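Local coordinates for fiber protein 2 (Human adenovirus type 41, PDB 2BZV) that forms the trimeric spikes at the vertices of the adenovirus capsid and, through this knob domain, probably attaches the virion to the host receptor CXCAR, at residues W92-T97 with S102-F107; L38-T43 with F148-S153; C28-T33 with I53-L58. All coordinates share one frame; numbering follows the deposited sequence.

Interaction 1 (W92-T97 with S102-F107)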
# COMPACT_ATOMS: atom_id res chain seq x y z
N TRP A 92 15.18 6.78 16.20
CA TRP A 92 14.21 5.70 15.92
C TRP A 92 13.18 5.70 17.04
O TRP A 92 13.43 5.19 18.15
CB TRP A 92 14.96 4.38 15.84
CG TRP A 92 14.16 3.18 15.45
CD1 TRP A 92 13.99 2.05 16.19
CD2 TRP A 92 13.48 2.95 14.20
NE1 TRP A 92 13.23 1.13 15.49
CE2 TRP A 92 12.91 1.66 14.27
CE3 TRP A 92 13.28 3.71 13.04
CZ2 TRP A 92 12.16 1.11 13.22
CZ3 TRP A 92 12.54 3.17 12.00
CH2 TRP A 92 11.99 1.88 12.10
N ARG A 93 12.03 6.33 16.76
CA ARG A 93 11.09 6.71 17.80
C ARG A 93 9.65 6.37 17.43
O ARG A 93 9.27 6.37 16.26
CB ARG A 93 11.16 8.23 18.07
CG ARG A 93 12.61 8.67 18.37
CD ARG A 93 12.75 10.08 18.91
NE ARG A 93 12.62 10.11 20.34
CZ ARG A 93 13.55 10.03 21.31
NH1 ARG A 93 14.86 9.93 21.15
NH2 ARG A 93 13.06 10.08 22.51
N TYR A 94 8.85 6.07 18.45
CA TYR A 94 7.40 6.03 18.28
C TYR A 94 6.93 7.45 18.02
O TYR A 94 7.14 8.34 18.84
CB TYR A 94 6.71 5.49 19.53
CG TYR A 94 6.93 4.00 19.77
CD1 TYR A 94 6.48 3.06 18.86
CD2 TYR A 94 7.55 3.56 20.94
CE1 TYR A 94 6.66 1.70 19.09
CE2 TYR A 94 7.74 2.21 21.18
CZ TYR A 94 7.30 1.29 20.25
OH TYR A 94 7.47 -0.06 20.45
N GLN A 95 6.28 7.67 16.87
CA GLN A 95 5.87 9.02 16.53
C GLN A 95 4.88 9.59 17.54
O GLN A 95 4.93 10.78 17.85
CB GLN A 95 5.32 9.01 15.10
CG GLN A 95 4.75 10.33 14.68
CD GLN A 95 3.26 10.31 14.85
OE1 GLN A 95 2.60 9.35 14.47
NE2 GLN A 95 2.74 11.35 15.46
N GLU A 96 3.96 8.77 18.02
CA GLU A 96 2.87 9.29 18.84
C GLU A 96 3.32 9.76 20.22
O GLU A 96 2.76 10.71 20.75
CB GLU A 96 1.79 8.22 18.95
CG GLU A 96 1.15 7.99 17.56
CD GLU A 96 0.57 6.61 17.34
OE1 GLU A 96 1.20 5.58 17.63
OE2 GLU A 96 -0.56 6.54 16.81
N THR A 97 4.31 9.10 20.79
CA THR A 97 4.79 9.48 22.12
C THR A 97 6.15 10.20 22.10
O THR A 97 6.55 10.79 23.09
CB THR A 97 4.96 8.23 22.98
OG1 THR A 97 5.86 7.34 22.31
CG2 THR A 97 3.61 7.55 23.23
N SER A 102 11.29 1.22 21.59
CA SER A 102 11.73 0.03 22.28
C SER A 102 10.67 -1.07 22.21
O SER A 102 9.46 -0.83 22.15
CB SER A 102 12.04 0.32 23.75
OG SER A 102 10.92 0.95 24.34
N ASN A 103 11.15 -2.31 22.25
CA ASN A 103 10.32 -3.50 22.39
C ASN A 103 9.21 -3.56 21.34
O ASN A 103 8.08 -3.96 21.63
CB ASN A 103 9.75 -3.58 23.80
CG ASN A 103 10.87 -3.67 24.83
OD1 ASN A 103 10.87 -2.95 25.83
ND2 ASN A 103 11.85 -4.53 24.59
N ALA A 104 9.56 -3.22 20.10
CA ALA A 104 8.56 -3.12 19.02
C ALA A 104 8.38 -4.47 18.33
O ALA A 104 8.41 -4.58 17.10
CB ALA A 104 8.98 -2.06 18.03
N LEU A 105 8.15 -5.52 19.12
CA LEU A 105 8.05 -6.87 18.58
C LEU A 105 6.99 -6.99 17.49
O LEU A 105 7.20 -7.69 16.50
CB LEU A 105 7.77 -7.87 19.71
CG LEU A 105 7.70 -9.35 19.31
CD1 LEU A 105 8.98 -9.81 18.59
CD2 LEU A 105 7.40 -10.20 20.54
N THR A 106 5.85 -6.33 17.68
CA THR A 106 4.74 -6.49 16.73
C THR A 106 4.91 -5.64 15.47
O THR A 106 4.02 -5.64 14.62
CB THR A 106 3.37 -6.23 17.38
OG1 THR A 106 3.29 -4.86 17.78
CG2 THR A 106 3.15 -7.15 18.58
N PHE A 107 6.04 -4.95 15.34
CA PHE A 107 6.45 -4.34 14.07
C PHE A 107 7.52 -5.17 13.37
O PHE A 107 7.94 -4.82 12.27
CB PHE A 107 7.02 -2.93 14.30
CG PHE A 107 6.00 -1.89 14.68
CD1 PHE A 107 5.63 -0.91 13.76
CD2 PHE A 107 5.43 -1.85 15.95
CE1 PHE A 107 4.71 0.07 14.09
CE2 PHE A 107 4.51 -0.87 16.29
CZ PHE A 107 4.15 0.09 15.35
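The hydroxyl of Y94 donates a hydrogen bond to the backbone carbonyl of S102, with OH 2.7 Å from O. The oxygen lies at the ring edge, near the ring plane, which suits a phenol proton. The hydroxyl stands above the carbonyl plane, 36° out of it, with a C=O...OH angle of 143°. The ring also leans on the S102 backbone: CE2 of Y94 is 3.7 Å from N of S102.

Two apolar neighbours complete the contact. CB of A104 points toward Y94 and reaches its OH at 3.5 Å, oblique to the ring. CE2 of F107 comes to the edge of the tyrosine ring, 4.4 Å from CE1 of Y94. Y94 CG is anti to the carbonyl carbon (chi1 -71°), which carries the ring across to the 102-107 loop.

That loop is folded on itself. A104 centres an inverse gamma turn, and N of F107 bonds to O of A104 at 3.0 Å. A104 also pairs through its backbone with G80, and F107 O accepts a bond from Y169 OH. The buried phenol thus has an acceptor for its proton. This short bond, the one hydrogen bond between the two segments, ties the loop to Y94 in a mainly apolar setting.

Interaction 2 (L38-T43 with F148-S153)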
# COMPACT_ATOMS: atom_id res chain seq x y z
N LEU A 38 18.30 9.27 6.80
CA LEU A 38 17.37 8.17 6.58
C LEU A 38 16.02 8.52 7.17
O LEU A 38 15.91 8.79 8.37
CB LEU A 38 17.89 6.89 7.23
CG LEU A 38 16.93 5.69 7.11
CD1 LEU A 38 16.79 5.24 5.66
CD2 LEU A 38 17.40 4.54 7.96
N PHE A 39 15.00 8.48 6.33
CA PHE A 39 13.62 8.62 6.80
C PHE A 39 12.88 7.32 6.48
O PHE A 39 12.51 7.06 5.35
CB PHE A 39 12.94 9.81 6.14
CG PHE A 39 11.49 9.92 6.54
CD1 PHE A 39 11.14 10.24 7.82
CD2 PHE A 39 10.50 9.60 5.62
CE1 PHE A 39 9.79 10.33 8.21
CE2 PHE A 39 9.16 9.71 5.98
CZ PHE A 39 8.82 10.08 7.28
N LEU A 40 12.69 6.52 7.52
CA LEU A 40 11.93 5.27 7.45
C LEU A 40 10.73 5.46 8.35
O LEU A 40 10.89 5.88 9.50
CB LEU A 40 12.80 4.10 7.93
CG LEU A 40 12.09 2.77 8.09
CD1 LEU A 40 11.47 2.27 6.78
CD2 LEU A 40 13.05 1.72 8.61
N CYS A 41 9.54 5.16 7.83
CA CYS A 41 8.31 5.27 8.59
C CYS A 41 7.53 3.97 8.44
O CYS A 41 7.27 3.55 7.30
CB CYS A 41 7.48 6.45 8.06
SG CYS A 41 5.92 6.69 8.97
N LEU A 42 7.20 3.34 9.57
CA LEU A 42 6.44 2.09 9.62
C LEU A 42 5.13 2.36 10.32
O LEU A 42 5.13 2.87 11.44
CB LEU A 42 7.21 1.04 10.44
CG LEU A 42 8.64 0.71 9.98
CD1 LEU A 42 9.26 -0.32 10.91
CD2 LEU A 42 8.65 0.24 8.53
N THR A 43 4.02 1.96 9.70
CA THR A 43 2.72 2.05 10.38
C THR A 43 2.07 0.67 10.37
O THR A 43 2.00 -0.01 9.34
CB THR A 43 1.79 3.13 9.78
OG1 THR A 43 1.54 2.85 8.40
CG2 THR A 43 2.44 4.49 9.91
N PHE A 148 15.74 -5.80 8.73
CA PHE A 148 15.46 -5.35 7.37
C PHE A 148 16.79 -5.14 6.66
O PHE A 148 17.69 -4.52 7.24
CB PHE A 148 14.77 -3.98 7.33
CG PHE A 148 13.47 -3.89 8.06
CD1 PHE A 148 12.32 -4.42 7.51
CD2 PHE A 148 13.37 -3.22 9.25
CE1 PHE A 148 11.10 -4.33 8.16
CE2 PHE A 148 12.16 -3.12 9.90
CZ PHE A 148 11.03 -3.69 9.36
N THR A 149 16.88 -5.60 5.41
CA THR A 149 18.04 -5.28 4.59
C THR A 149 17.52 -4.62 3.33
O THR A 149 16.83 -5.26 2.53
CB THR A 149 18.89 -6.51 4.24
OG1 THR A 149 19.28 -7.16 5.47
CG2 THR A 149 20.11 -6.09 3.44
N PHE A 150 17.84 -3.34 3.19
CA PHE A 150 17.42 -2.55 2.04
C PHE A 150 18.56 -2.48 1.05
O PHE A 150 19.72 -2.38 1.45
CB PHE A 150 17.07 -1.14 2.50
CG PHE A 150 15.96 -1.09 3.50
CD1 PHE A 150 14.64 -1.33 3.12
CD2 PHE A 150 16.23 -0.81 4.84
CE1 PHE A 150 13.61 -1.29 4.05
CE2 PHE A 150 15.21 -0.78 5.77
CZ PHE A 150 13.89 -1.02 5.37
N LYS A 151 18.24 -2.50 -0.24
CA LYS A 151 19.26 -2.32 -1.26
C LYS A 151 18.72 -1.41 -2.36
O LYS A 151 17.59 -1.60 -2.82
CB LYS A 151 19.68 -3.67 -1.87
CG LYS A 151 20.79 -3.53 -2.94
CD LYS A 151 21.06 -4.87 -3.62
CE LYS A 151 21.91 -4.73 -4.87
NZ LYS A 151 22.13 -6.05 -5.53
N TRP A 152 19.55 -0.46 -2.75
CA TRP A 152 19.23 0.44 -3.87
C TRP A 152 20.33 0.37 -4.91
O TRP A 152 21.52 0.26 -4.57
CB TRP A 152 19.18 1.88 -3.40
CG TRP A 152 18.16 2.21 -2.37
CD1 TRP A 152 16.91 2.71 -2.59
CD2 TRP A 152 18.31 2.13 -0.95
NE1 TRP A 152 16.26 2.92 -1.41
CE2 TRP A 152 17.10 2.58 -0.38
CE3 TRP A 152 19.34 1.72 -0.10
CZ2 TRP A 152 16.89 2.62 1.01
CZ3 TRP A 152 19.13 1.77 1.27
CH2 TRP A 152 17.91 2.22 1.81
N SER A 153 19.95 0.51 -6.18
CA SER A 153 20.97 0.81 -7.17
C SER A 153 21.41 2.27 -7.03
O SER A 153 20.74 3.09 -6.39
CB SER A 153 20.47 0.54 -8.59
OG SER A 153 19.30 1.28 -8.86
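F148 meets L42 across the interior of the domain. CZ of the phenylalanine is 4.1 Å from CD1 of L42, and CE2 of F148 is 4.2 Å from the same methyl. The two side chains come from opposite directions, and the methyl sits oblique to the ring. F148 points inward from its strand, and with CG anti to the carbonyl carbon (chi1 -59°) its ring atoms CE2 and CZ come to L42. Its ring also meets Y169 edge-to-face.

T149 and K151 lie on the side of the strand facing away from 38-43, T149 against K73. Between them F150 faces inward again. Its CZ touches CD1 of L40 at 4.3 Å, and this methyl too is oblique to the ring. L40 has CG anti to its own nitrogen (chi1 172°), which helps turn CD1 to F150. F135 and V137, on the adjacent strand 135-139, pack beside F150.

W152 also points toward the other strand but makes no close contact with 38-43. It packs on L72 and P162, and its ring meets that of F135.

The backbones stay well apart, with CA of L40 and CA of F150 separated by 11.0 Å. The contact is made by side chains, and the four that touch are buried and apolar. F39 and C41, on the opposite side of strand 36-45, pack on I170 of a neighbouring subunit. Two antiparallel sheets facing each other through an apolar core, one of them turned to the trimer interface, are characteristic of the adenovirus fibre knob beta sandwich.

Interaction 3 (C28-T33 with I53-L58)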
# COMPACT_ATOMS: atom_id res chain seq x y z
N CYS A 28 22.42 9.01 9.69
CA CYS A 28 22.77 7.72 9.12
C CYS A 28 24.22 7.80 8.65
O CYS A 28 24.65 8.83 8.15
CB CYS A 28 21.81 7.41 7.97
SG CYS A 28 21.98 5.78 7.23
N SER A 29 24.96 6.71 8.83
CA SER A 29 26.38 6.65 8.52
C SER A 29 26.66 5.49 7.57
O SER A 29 26.67 4.33 7.99
CB SER A 29 27.17 6.45 9.82
OG SER A 29 26.94 7.54 10.71
N ILE A 30 26.86 5.80 6.29
CA ILE A 30 27.08 4.76 5.28
C ILE A 30 28.57 4.54 5.03
O ILE A 30 29.05 3.42 5.18
CB ILE A 30 26.36 5.11 3.96
CG1 ILE A 30 24.86 5.30 4.17
CG2 ILE A 30 26.66 4.05 2.91
CD1 ILE A 30 24.14 4.03 4.63
N TYR A 31 29.28 5.61 4.67
CA TYR A 31 30.73 5.52 4.42
C TYR A 31 31.52 6.27 5.48
O TYR A 31 32.66 5.92 5.76
CB TYR A 31 31.09 6.14 3.08
CG TYR A 31 30.45 5.51 1.87
CD1 TYR A 31 30.51 4.14 1.63
CD2 TYR A 31 29.83 6.32 0.92
CE1 TYR A 31 29.94 3.59 0.50
CE2 TYR A 31 29.26 5.78 -0.21
CZ TYR A 31 29.31 4.41 -0.43
OH TYR A 31 28.74 3.88 -1.56
N GLU A 32 30.94 7.33 6.02
CA GLU A 32 31.55 8.10 7.10
C GLU A 32 30.45 8.55 8.04
O GLU A 32 29.26 8.42 7.73
CB GLU A 32 32.35 9.29 6.59
CG GLU A 32 31.54 10.33 5.86
CD GLU A 32 32.40 11.49 5.36
OE1 GLU A 32 33.03 11.38 4.29
OE2 GLU A 32 32.44 12.54 6.05
N THR A 33 30.83 9.05 9.20
CA THR A 33 29.88 9.42 10.23
C THR A 33 28.88 10.47 9.74
O THR A 33 29.28 11.52 9.25
CB THR A 33 30.61 10.00 11.45
OG1 THR A 33 31.62 9.08 11.88
CG2 THR A 33 29.63 10.25 12.59
N ILE A 53 10.32 4.53 2.80
CA ILE A 53 11.74 4.77 3.07
C ILE A 53 12.32 5.72 2.04
O ILE A 53 12.19 5.52 0.82
CB ILE A 53 12.54 3.45 3.17
CG1 ILE A 53 13.98 3.73 3.63
CG2 ILE A 53 12.50 2.61 1.90
CD1 ILE A 53 14.73 2.46 4.05
N THR A 54 13.00 6.74 2.55
CA THR A 54 13.71 7.74 1.75
C THR A 54 15.10 7.91 2.36
O THR A 54 15.21 8.18 3.56
CB THR A 54 12.98 9.09 1.76
OG1 THR A 54 11.63 8.89 1.33
CG2 THR A 54 13.67 10.08 0.83
N ILE A 55 16.14 7.77 1.54
CA ILE A 55 17.50 7.96 2.01
C ILE A 55 18.15 9.01 1.12
O ILE A 55 18.00 8.97 -0.11
CB ILE A 55 18.27 6.62 2.05
CG1 ILE A 55 19.66 6.83 2.64
CG2 ILE A 55 18.32 5.97 0.67
CD1 ILE A 55 20.36 5.56 3.09
N LYS A 56 18.86 9.95 1.75
CA LYS A 56 19.50 11.04 1.03
C LYS A 56 20.97 11.12 1.41
O LYS A 56 21.31 11.26 2.58
CB LYS A 56 18.84 12.39 1.33
CG LYS A 56 19.36 13.49 0.42
CD LYS A 56 18.79 14.87 0.74
CE LYS A 56 19.37 15.93 -0.19
NZ LYS A 56 18.63 17.22 -0.12
N GLY A 57 21.83 11.03 0.41
CA GLY A 57 23.27 11.15 0.67
C GLY A 57 23.64 12.63 0.78
O GLY A 57 23.19 13.44 -0.03
N LEU A 58 24.46 12.97 1.76
CA LEU A 58 24.72 14.37 2.08
C LEU A 58 26.18 14.79 2.03
O LEU A 58 26.45 15.98 1.82
CB LEU A 58 24.18 14.68 3.48
CG LEU A 58 22.67 14.48 3.65
CD1 LEU A 58 22.30 14.61 5.11
CD2 LEU A 58 21.90 15.47 2.78
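On the strand side I55 makes both contacts, meeting I30 and C28 through one methyl group. CD1 of I55 lies 4.4 Å from CD1 of I30, methyl to methyl. The same CD1 is 4.5 Å from SG of C28. With CG1 anti to its nitrogen (chi1 -176°) and chi2 at 164°, the side chain of I55 is stretched out, which brings CD1 to the loop. These are loose van der Waals contacts, and the CA atoms of C28 and I55 are 8.9 Å apart.

Within the loop, I30 uses another branch. Its CG2 sits 4.0 Å above the ring plane of Y31, over the ring centre, in a CH-pi arrangement. I30 and Y31 both also pack on L70.

The polar interactions hold each segment separately. The carboxylate of D35 accepts bonds from the backbone N of I30, Y31 and E32, which fixes the turn of the loop.

Segment 28-33 belongs to the loop joining strands 18-20 and 36-45, the AB loop of fibre knobs. The contact seats part of that loop at the end of the beta sandwich. In CAR-binding knobs the AB loop contributes to the receptor surface; whether it does so here is not established.

How the interactions relate
All three contacts gather round the five-stranded antiparallel sheet of the knob. Interaction 2 lies near the centre of the chain, where strand 36-45 faces strand 146-153 of the other sheet. Interaction 3 is about 11 Å from it, centre to centre. The two join through adjacent strands, with F39 N 2.8 Å from T54 O, and through W152 and F150 packing on I55 and I53. Interaction 1 is about 16 Å from interaction 2, centre to centre, and W92 links them by packing on L40 and L42. Along the chain, interaction 1 is nested within interaction 2, and interaction 3 crosses it. One core thus anchors loops at separate places on the knob.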